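Local atomic coordinates of putative lipoprotein (Bacteroides fragilis, PDB entry 3QNK), a protein that is of unknown function but, as a SusD-like outer-membrane lipoprotein, probably binds glycans at the cell surface for uptake. Residues N322-I330 with A338-M346; K223-T231 with W362-Y370. All coordinates share one frame; numbering follows the deposited sequence.

Contact 1. Residues N322-I330 with A338-M346; sequences NIVFHGSQI and AVTVDRYLM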
loop_
_atom_site.group_PDB
_atom_site.type_symbol
_atom_site.label_atom_id
_atom_site.label_comp_id
_atom_site.label_asym_id
_atom_site.label_seq_id
_atom_site.Cartn_x
_atom_site.Cartn_y
_atom_site.Cartn_z
ATOM N N ASN B 322 -0.718 32.028 -10.194
ATOM C CA ASN B 322 -0.058 30.956 -9.454
ATOM C C ASN B 322 0.231 31.237 -7.972
ATOM O O ASN B 322 0.312 30.283 -7.177
ATOM C CB ASN B 322 1.304 30.681 -10.094
ATOM C CG ASN B 322 1.290 29.855 -11.334
ATOM O OD1 ASN B 322 1.635 28.679 -11.287
ATOM N ND2 ASN B 322 1.011 30.472 -12.481
ATOM N N ILE B 323 0.526 32.513 -7.624
ATOM C CA ILE B 323 1.011 32.843 -6.296
ATOM C C ILE B 323 -0.013 33.555 -5.422
ATOM O O ILE B 323 -0.564 34.584 -5.818
ATOM C CB ILE B 323 2.326 33.694 -6.438
ATOM C CG1 ILE B 323 3.390 33.042 -7.378
ATOM C CG2 ILE B 323 2.941 34.061 -5.101
ATOM C CD1 ILE B 323 3.787 31.540 -7.115
ATOM N N VAL B 324 -0.208 33.014 -4.201
ATOM C CA VAL B 324 -0.973 33.600 -3.105
ATOM C C VAL B 324 0.108 34.245 -2.213
ATOM O O VAL B 324 0.968 33.529 -1.666
ATOM C CB VAL B 324 -1.874 32.576 -2.341
ATOM C CG1 VAL B 324 -2.577 33.227 -1.148
ATOM C CG2 VAL B 324 -2.874 31.910 -3.267
ATOM N N PHE B 325 0.094 35.596 -2.131
ATOM C CA PHE B 325 1.088 36.387 -1.388
ATOM C C PHE B 325 0.414 37.361 -0.373
ATOM O O PHE B 325 -0.802 37.463 -0.314
ATOM C CB PHE B 325 1.999 37.162 -2.368
ATOM C CG PHE B 325 1.186 37.944 -3.380
ATOM C CD1 PHE B 325 0.662 39.193 -3.065
ATOM C CD2 PHE B 325 0.919 37.415 -4.642
ATOM C CE1 PHE B 325 -0.131 39.876 -3.968
ATOM C CE2 PHE B 325 0.131 38.109 -5.545
ATOM C CZ PHE B 325 -0.408 39.324 -5.192
ATOM N N HIS B 326 1.224 38.031 0.461
ATOM C CA HIS B 326 0.730 38.978 1.450
ATOM C C HIS B 326 -0.113 40.008 0.747
ATOM O O HIS B 326 0.369 40.685 -0.162
ATOM C CB HIS B 326 1.893 39.632 2.186
ATOM C CG HIS B 326 1.464 40.593 3.255
ATOM N ND1 HIS B 326 0.957 40.145 4.465
ATOM C CD2 HIS B 326 1.495 41.948 3.277
ATOM C CE1 HIS B 326 0.703 41.226 5.174
ATOM N NE2 HIS B 326 1.009 42.331 4.509
ATOM N N GLY B 327 -1.383 40.065 1.113
ATOM C CA GLY B 327 -2.325 41.013 0.526
ATOM C C GLY B 327 -3.205 40.464 -0.575
ATOM O O GLY B 327 -4.041 41.205 -1.096
ATOM N N SER B 328 -3.035 39.179 -0.944
ATOM C CA SER B 328 -3.868 38.515 -1.948
ATOM C C SER B 328 -5.286 38.326 -1.425
ATOM O O SER B 328 -5.475 37.904 -0.269
ATOM C CB SER B 328 -3.326 37.129 -2.321
ATOM O OG SER B 328 -2.056 37.112 -2.940
ATOM N N GLN B 329 -6.272 38.591 -2.289
ATOM C CA GLN B 329 -7.669 38.322 -2.028
ATOM C C GLN B 329 -8.056 37.016 -2.700
ATOM O O GLN B 329 -7.764 36.820 -3.895
ATOM C CB GLN B 329 -8.529 39.452 -2.515
ATOM C CG GLN B 329 -8.642 40.538 -1.498
ATOM C CD GLN B 329 -9.447 41.646 -2.078
ATOM O OE1 GLN B 329 -8.951 42.421 -2.895
ATOM N NE2 GLN B 329 -10.722 41.708 -1.706
ATOM N N ILE B 330 -8.651 36.101 -1.912
ATOM C CA ILE B 330 -9.102 34.774 -2.334
ATOM C C ILE B 330 -10.510 34.532 -1.780
ATOM O O ILE B 330 -10.934 35.254 -0.886
ATOM C CB ILE B 330 -8.097 33.669 -1.896
ATOM C CG1 ILE B 330 -7.813 33.717 -0.380
ATOM C CG2 ILE B 330 -6.783 33.744 -2.724
ATOM C CD1 ILE B 330 -7.137 32.516 0.180
ATOM N N ALA B 338 -14.568 37.580 -0.283
ATOM C CA ALA B 338 -13.109 37.546 -0.322
ATOM C C ALA B 338 -12.463 37.862 1.022
ATOM O O ALA B 338 -12.878 38.782 1.737
ATOM C CB ALA B 338 -12.578 38.500 -1.381
ATOM N N VAL B 339 -11.444 37.068 1.351
ATOM C CA VAL B 339 -10.601 37.194 2.534
ATOM C C VAL B 339 -9.209 37.661 2.029
ATOM O O VAL B 339 -8.784 37.265 0.935
ATOM C CB VAL B 339 -10.572 35.872 3.381
ATOM C CG1 VAL B 339 -9.975 34.690 2.618
ATOM C CG2 VAL B 339 -9.878 36.064 4.724
ATOM N N THR B 340 -8.540 38.553 2.785
ATOM C CA THR B 340 -7.214 39.031 2.397
ATOM C C THR B 340 -6.185 38.278 3.219
ATOM O O THR B 340 -6.307 38.194 4.451
ATOM C CB THR B 340 -7.098 40.554 2.525
ATOM O OG1 THR B 340 -8.150 41.176 1.776
ATOM C CG2 THR B 340 -5.763 41.067 2.021
ATOM N N VAL B 341 -5.188 37.709 2.530
ATOM C CA VAL B 341 -4.112 36.921 3.135
ATOM C C VAL B 341 -3.139 37.867 3.811
ATOM O O VAL B 341 -2.696 38.824 3.183
ATOM C CB VAL B 341 -3.427 36.009 2.092
ATOM C CG1 VAL B 341 -2.203 35.307 2.675
ATOM C CG2 VAL B 341 -4.424 35.003 1.521
ATOM N N ASP B 342 -2.849 37.615 5.103
ATOM C CA ASP B 342 -1.966 38.422 5.946
ATOM C C ASP B 342 -0.817 37.556 6.459
ATOM O O ASP B 342 -1.022 36.634 7.260
ATOM C CB ASP B 342 -2.769 39.042 7.119
ATOM C CG ASP B 342 -2.037 39.966 8.088
ATOM O OD1 ASP B 342 -0.790 40.016 8.037
ATOM O OD2 ASP B 342 -2.721 40.626 8.919
ATOM N N ARG B 343 0.400 37.882 6.011
ATOM C CA ARG B 343 1.607 37.149 6.401
ATOM C C ARG B 343 2.252 37.731 7.646
ATOM O O ARG B 343 3.140 37.084 8.216
ATOM C CB ARG B 343 2.626 37.127 5.262
ATOM C CG ARG B 343 2.111 36.507 3.997
ATOM C CD ARG B 343 1.633 35.085 4.142
ATOM N NE ARG B 343 1.339 34.549 2.816
ATOM C CZ ARG B 343 0.890 33.332 2.565
ATOM N NH1 ARG B 343 0.680 32.477 3.557
ATOM N NH2 ARG B 343 0.665 32.950 1.317
ATOM N N TYR B 344 1.816 38.953 8.060
ATOM C CA TYR B 344 2.336 39.635 9.243
ATOM C C TYR B 344 1.664 39.103 10.508
ATOM O O TYR B 344 2.359 38.691 11.429
ATOM C CB TYR B 344 2.178 41.172 9.137
ATOM C CG TYR B 344 2.601 41.899 10.397
ATOM C CD1 TYR B 344 3.840 41.658 10.983
ATOM C CD2 TYR B 344 1.763 42.825 11.008
ATOM C CE1 TYR B 344 4.224 42.295 12.155
ATOM C CE2 TYR B 344 2.135 43.467 12.189
ATOM C CZ TYR B 344 3.372 43.205 12.756
ATOM O OH TYR B 344 3.792 43.857 13.894
ATOM N N LEU B 345 0.330 39.089 10.552
ATOM C CA LEU B 345 -0.398 38.662 11.753
ATOM C C LEU B 345 -1.014 37.279 11.693
ATOM O O LEU B 345 -1.130 36.645 12.735
ATOM C CB LEU B 345 -1.542 39.641 12.059
ATOM C CG LEU B 345 -1.151 41.085 12.396
ATOM C CD1 LEU B 345 -2.359 41.990 12.396
ATOM C CD2 LEU B 345 -0.431 41.179 13.714
HETATM N N MSE B 346 -1.484 36.858 10.511
HETATM C CA MSE B 346 -2.252 35.642 10.313
HETATM C C MSE B 346 -1.397 34.423 9.918
HETATM O O MSE B 346 -1.017 33.681 10.807
HETATM C CB MSE B 346 -3.350 35.912 9.269
HETATM C CG MSE B 346 -4.394 36.957 9.710
HETATM SE SE MSE B 346 -5.556 36.327 11.138
HETATM C CE MSE B 346 -6.518 35.035 10.119
#
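V341 packs its CG2 branch against two apolar side chains of the facing segment. CG1 of V324 meets it at 3.7 Å, the two side chains crossing at about a right angle. CD1 of I330 reaches the same methyl obliquely. I330 and V339 lie side by side and point the same way. Both set CG1 between the backbone N and the carbonyl carbon (chi1 54° and 63°), and these two carbons touch at 3.8 Å.

I330 and V339 belong to a short antiparallel beta hairpin, strands 329-330 and 339-340. They form its hydrogen-bonded pair; I330 N gives to V339 O at 3.1 Å, and V339 N gives to I330 O. Q329 and T340 are the non-hydrogen-bonded pair, on the other face. V341 N to S328 O and G327 N to V341 O carry the pairing into the type II turn F325 to S328.

At the polar edge, R343 N gives a nearly straight bond to H326 ND1, 2.8 Å long and in the ring plane. H326 NE2 bonds to P478 O. R343 NH2 reaches V324 O at 3.1 Å from above the carbonyl plane, while NH1 forms a salt bridge with D347.

The bond from R343 N means that H326 ND1 acts as an acceptor. With NE2 also bonded to a carbonyl, the ring is probably the neutral tautomer protonated on NE2.

Contact 2. Residues K223-T231 with W362-Y370; sequences KYRSIWWTT and WKWIDYDNY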
loop_
_atom_site.group_PDB
_atom_site.type_symbol
_atom_site.label_atom_id
_atom_site.label_comp_id
_atom_site.label_asym_id
_atom_site.label_seq_id
_atom_site.Cartn_x
_atom_site.Cartn_y
_atom_site.Cartn_z
ATOM N N LYS B 223 -8.564 34.956 -16.149
ATOM C CA LYS B 223 -8.687 34.242 -17.435
ATOM C C LYS B 223 -7.757 33.025 -17.493
ATOM O O LYS B 223 -8.197 31.950 -17.863
ATOM C CB LYS B 223 -8.387 35.172 -18.619
ATOM C CG LYS B 223 -9.602 35.882 -19.177
ATOM C CD LYS B 223 -9.168 36.921 -20.192
ATOM C CE LYS B 223 -10.333 37.511 -20.922
ATOM N NZ LYS B 223 -9.875 38.378 -22.041
ATOM N N TYR B 224 -6.485 33.191 -17.104
ATOM C CA TYR B 224 -5.507 32.103 -17.093
ATOM C C TYR B 224 -5.914 31.018 -16.095
ATOM O O TYR B 224 -5.955 29.846 -16.476
ATOM C CB TYR B 224 -4.105 32.627 -16.781
ATOM C CG TYR B 224 -3.026 31.568 -16.903
ATOM C CD1 TYR B 224 -2.394 31.324 -18.121
ATOM C CD2 TYR B 224 -2.607 30.841 -15.794
ATOM C CE1 TYR B 224 -1.383 30.372 -18.230
ATOM C CE2 TYR B 224 -1.618 29.870 -15.899
ATOM C CZ TYR B 224 -1.000 29.649 -17.116
ATOM O OH TYR B 224 -0.019 28.699 -17.214
ATOM N N ARG B 225 -6.261 31.412 -14.835
ATOM C CA ARG B 225 -6.698 30.484 -13.769
ATOM C C ARG B 225 -7.931 29.685 -14.143
ATOM O O ARG B 225 -8.133 28.597 -13.607
ATOM C CB ARG B 225 -7.003 31.228 -12.479
ATOM C CG ARG B 225 -5.778 31.692 -11.754
ATOM C CD ARG B 225 -6.108 32.148 -10.380
ATOM N NE ARG B 225 -7.146 33.187 -10.348
ATOM C CZ ARG B 225 -6.936 34.481 -10.100
ATOM N NH1 ARG B 225 -5.708 34.929 -9.840
ATOM N NH2 ARG B 225 -7.951 35.325 -10.074
ATOM N N SER B 226 -8.743 30.204 -15.058
ATOM C CA SER B 226 -9.971 29.541 -15.489
ATOM C C SER B 226 -9.723 28.208 -16.228
ATOM O O SER B 226 -10.685 27.496 -16.481
ATOM C CB SER B 226 -10.812 30.476 -16.349
ATOM O OG SER B 226 -10.306 30.481 -17.670
ATOM N N ILE B 227 -8.461 27.863 -16.563
ATOM C CA ILE B 227 -8.119 26.597 -17.229
ATOM C C ILE B 227 -8.493 25.472 -16.267
ATOM O O ILE B 227 -9.089 24.466 -16.664
ATOM C CB ILE B 227 -6.611 26.589 -17.621
ATOM C CG1 ILE B 227 -6.316 27.598 -18.752
ATOM C CG2 ILE B 227 -6.099 25.179 -17.993
ATOM C CD1 ILE B 227 -4.842 27.951 -18.931
ATOM N N TRP B 228 -8.236 25.712 -14.979
ATOM C CA TRP B 228 -8.429 24.751 -13.904
ATOM C C TRP B 228 -9.811 24.773 -13.273
ATOM O O TRP B 228 -10.078 23.908 -12.422
ATOM C CB TRP B 228 -7.369 24.987 -12.841
ATOM C CG TRP B 228 -6.039 24.584 -13.379
ATOM C CD1 TRP B 228 -5.561 23.313 -13.487
ATOM C CD2 TRP B 228 -5.123 25.422 -14.096
ATOM N NE1 TRP B 228 -4.393 23.308 -14.206
ATOM C CE2 TRP B 228 -4.073 24.598 -14.550
ATOM C CE3 TRP B 228 -5.056 26.805 -14.347
ATOM C CZ2 TRP B 228 -2.954 25.110 -15.241
ATOM C CZ3 TRP B 228 -3.973 27.307 -15.066
ATOM C CH2 TRP B 228 -2.939 26.463 -15.511
ATOM N N TRP B 229 -10.699 25.715 -13.695
ATOM C CA TRP B 229 -12.036 25.793 -13.106
ATOM C C TRP B 229 -12.851 24.601 -13.466
ATOM O O TRP B 229 -12.851 24.166 -14.623
ATOM C CB TRP B 229 -12.816 27.043 -13.533
ATOM C CG TRP B 229 -12.277 28.345 -13.046
ATOM C CD1 TRP B 229 -11.228 28.546 -12.197
ATOM C CD2 TRP B 229 -12.753 29.635 -13.411
ATOM N NE1 TRP B 229 -11.011 29.885 -12.024
ATOM C CE2 TRP B 229 -11.940 30.583 -12.750
ATOM C CE3 TRP B 229 -13.791 30.091 -14.240
ATOM C CZ2 TRP B 229 -12.121 31.961 -12.904
ATOM C CZ3 TRP B 229 -13.979 31.458 -14.381
ATOM C CH2 TRP B 229 -13.156 32.377 -13.709
ATOM N N THR B 230 -13.570 24.082 -12.462
ATOM C CA THR B 230 -14.478 22.947 -12.604
ATOM C C THR B 230 -15.663 23.402 -13.470
ATOM O O THR B 230 -16.182 22.597 -14.252
ATOM C CB THR B 230 -14.852 22.393 -11.241
ATOM O OG1 THR B 230 -15.139 23.484 -10.377
ATOM C CG2 THR B 230 -13.707 21.571 -10.618
ATOM N N THR B 231 -16.003 24.717 -13.435
ATOM C CA THR B 231 -17.059 25.298 -14.285
ATOM C C THR B 231 -16.527 25.586 -15.716
ATOM O O THR B 231 -17.227 26.191 -16.531
ATOM C CB THR B 231 -17.650 26.581 -13.656
ATOM O OG1 THR B 231 -16.612 27.508 -13.364
ATOM C CG2 THR B 231 -18.502 26.307 -12.426
ATOM N N TRP B 362 -1.817 29.010 -5.962
ATOM C CA TRP B 362 -3.175 29.307 -6.453
ATOM C C TRP B 362 -3.512 28.211 -7.554
ATOM O O TRP B 362 -3.891 27.074 -7.206
ATOM C CB TRP B 362 -3.317 30.751 -6.988
ATOM C CG TRP B 362 -4.736 31.190 -7.112
ATOM C CD1 TRP B 362 -5.809 30.419 -7.447
ATOM C CD2 TRP B 362 -5.251 32.505 -6.851
ATOM N NE1 TRP B 362 -6.967 31.170 -7.414
ATOM C CE2 TRP B 362 -6.652 32.458 -7.057
ATOM C CE3 TRP B 362 -4.678 33.705 -6.374
ATOM C CZ2 TRP B 362 -7.481 33.580 -6.866
ATOM C CZ3 TRP B 362 -5.494 34.816 -6.213
ATOM C CH2 TRP B 362 -6.876 34.754 -6.468
ATOM N N LYS B 363 -3.279 28.556 -8.855
ATOM C CA LYS B 363 -3.447 27.717 -10.036
ATOM C C LYS B 363 -4.713 26.824 -9.987
ATOM O O LYS B 363 -5.819 27.318 -10.182
ATOM C CB LYS B 363 -2.192 26.850 -10.274
ATOM C CG LYS B 363 -1.651 26.996 -11.688
ATOM C CD LYS B 363 -0.921 25.761 -12.110
ATOM C CE LYS B 363 -0.183 25.938 -13.416
ATOM N NZ LYS B 363 0.779 27.064 -13.476
ATOM N N TRP B 364 -4.542 25.527 -9.684
ATOM C CA TRP B 364 -5.619 24.547 -9.643
ATOM C C TRP B 364 -6.465 24.634 -8.358
ATOM O O TRP B 364 -7.401 23.847 -8.238
ATOM C CB TRP B 364 -5.091 23.122 -9.894
ATOM C CG TRP B 364 -3.737 22.857 -9.310
ATOM C CD1 TRP B 364 -2.530 22.942 -9.947
ATOM C CD2 TRP B 364 -3.446 22.583 -7.933
ATOM N NE1 TRP B 364 -1.503 22.691 -9.052
ATOM C CE2 TRP B 364 -2.039 22.471 -7.811
ATOM C CE3 TRP B 364 -4.246 22.394 -6.790
ATOM C CZ2 TRP B 364 -1.418 22.150 -6.605
ATOM C CZ3 TRP B 364 -3.628 22.079 -5.595
ATOM C CH2 TRP B 364 -2.228 21.961 -5.509
ATOM N N ILE B 365 -6.186 25.578 -7.432
ATOM C CA ILE B 365 -7.079 25.792 -6.291
ATOM C C ILE B 365 -8.079 26.872 -6.755
ATOM O O ILE B 365 -7.666 27.991 -7.062
ATOM C CB ILE B 365 -6.409 26.131 -4.937
ATOM C CG1 ILE B 365 -5.478 24.989 -4.496
ATOM C CG2 ILE B 365 -7.500 26.360 -3.863
ATOM C CD1 ILE B 365 -4.579 25.311 -3.314
ATOM N N ASP B 366 -9.384 26.514 -6.863
ATOM C CA ASP B 366 -10.438 27.406 -7.343
ATOM C C ASP B 366 -10.878 28.404 -6.251
ATOM O O ASP B 366 -12.017 28.361 -5.787
ATOM C CB ASP B 366 -11.638 26.598 -7.866
ATOM C CG ASP B 366 -12.571 27.307 -8.845
ATOM O OD1 ASP B 366 -12.471 28.564 -8.972
ATOM O OD2 ASP B 366 -13.402 26.606 -9.488
ATOM N N TYR B 367 -9.975 29.335 -5.883
ATOM C CA TYR B 367 -10.246 30.424 -4.959
ATOM C C TYR B 367 -11.184 31.454 -5.626
ATOM O O TYR B 367 -11.770 32.294 -4.943
ATOM C CB TYR B 367 -8.949 31.107 -4.539
ATOM C CG TYR B 367 -8.052 30.336 -3.601
ATOM C CD1 TYR B 367 -8.523 29.880 -2.369
ATOM C CD2 TYR B 367 -6.690 30.198 -3.866
ATOM C CE1 TYR B 367 -7.683 29.231 -1.465
ATOM C CE2 TYR B 367 -5.841 29.551 -2.968
ATOM C CZ TYR B 367 -6.343 29.076 -1.765
ATOM O OH TYR B 367 -5.520 28.440 -0.873
ATOM N N ASP B 368 -11.324 31.390 -6.964
ATOM C CA ASP B 368 -12.215 32.272 -7.708
ATOM C C ASP B 368 -13.690 31.915 -7.454
ATOM O O ASP B 368 -14.495 32.803 -7.158
ATOM C CB ASP B 368 -11.929 32.202 -9.221
ATOM C CG ASP B 368 -10.613 32.812 -9.661
ATOM O OD1 ASP B 368 -10.484 34.041 -9.591
ATOM O OD2 ASP B 368 -9.717 32.049 -10.093
ATOM N N ASN B 369 -14.041 30.620 -7.559
ATOM C CA ASN B 369 -15.436 30.192 -7.492
ATOM C C ASN B 369 -15.852 29.448 -6.254
ATOM O O ASN B 369 -16.974 29.644 -5.791
ATOM C CB ASN B 369 -15.732 29.304 -8.691
ATOM C CG ASN B 369 -15.454 29.996 -10.002
ATOM O OD1 ASN B 369 -16.114 30.981 -10.346
ATOM N ND2 ASN B 369 -14.452 29.529 -10.731
ATOM N N TYR B 370 -14.998 28.551 -5.746
ATOM C CA TYR B 370 -15.317 27.701 -4.600
ATOM C C TYR B 370 -15.684 28.465 -3.342
ATOM O O TYR B 370 -15.326 29.639 -3.159
ATOM C CB TYR B 370 -14.149 26.744 -4.268
ATOM C CG TYR B 370 -14.173 25.423 -5.005
ATOM C CD1 TYR B 370 -14.767 25.307 -6.259
ATOM C CD2 TYR B 370 -13.553 24.297 -4.475
ATOM C CE1 TYR B 370 -14.767 24.094 -6.952
ATOM C CE2 TYR B 370 -13.525 23.084 -5.169
ATOM C CZ TYR B 370 -14.141 22.982 -6.404
ATOM O OH TYR B 370 -14.122 21.782 -7.084
HETATM O O HOH W 1 -8.217 28.218 -10.575
#
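R225 grips the carboxylate of D368 side-on in a two-pronged salt bridge. NE binds OD2 at 2.8 Å and NH2 binds OD1 at 2.9 Å, each oxygen using its syn lone pair. The same guanidinium lies flat on the W362 indole, which makes a cation-pi stack. The planes are 6° apart and the centres 3.7 Å. The contact joins the end of helix 221-225 and the loop after it to the loop that follows strand 360-361 in this SusD-family fold. That loop opens with a type II' turn, W362 to I365.

D368 OD2 takes a second bond, from W229 NE1 at 3.2 Å, which comes from above the carboxylate plane. Two donors thus hold this oxygen and, with the stack, probably limit the freedom of the ion pair. Water 1 bridges the backbone oxygens of R225 and K363.

The W229 ring has N369 ND2 over one face at 3.2 Å from CD2, with the amide nearly perpendicular to the ring. N369 is tied back to D366, whose OD1 accepts from N369 N in an Asx motif.

Packing spreads outward from W228. The aliphatic chain of K363 runs over its face, and the lysine's NZ goes on to N322 OD1, probably as a hydrogen bond. W364 turns its edge to the same tryptophan, the planes at 71°, and its NE1 bonds to F449 O. Next to the guanidinium and on the same face of W362, R225 CD sits over the five-membered ring, 3.3 Å from its centroid.

Overall arrangement
Contact 1 and contact 2 lie on the same side of the chain's centre, with their centres about 17 Å apart. Contact 2 is the deeper, about 16 Å from the chain centre against about 24 Å for contact 1. Residues 322-330 and 362-370 join them directly. N322 O and W362 N are 2.8 Å apart, a probable hydrogen bond beside the small sheet of strands 323-324 and 360-361. Q329 O packs on W362 CH2 at 3.4 Å. Packing adds I330 CD1 against Y367 CE1 at 3.7 Å. Both segments of contact 1 fall, in sequence, between those of contact 2. No ligand marks a binding pocket here.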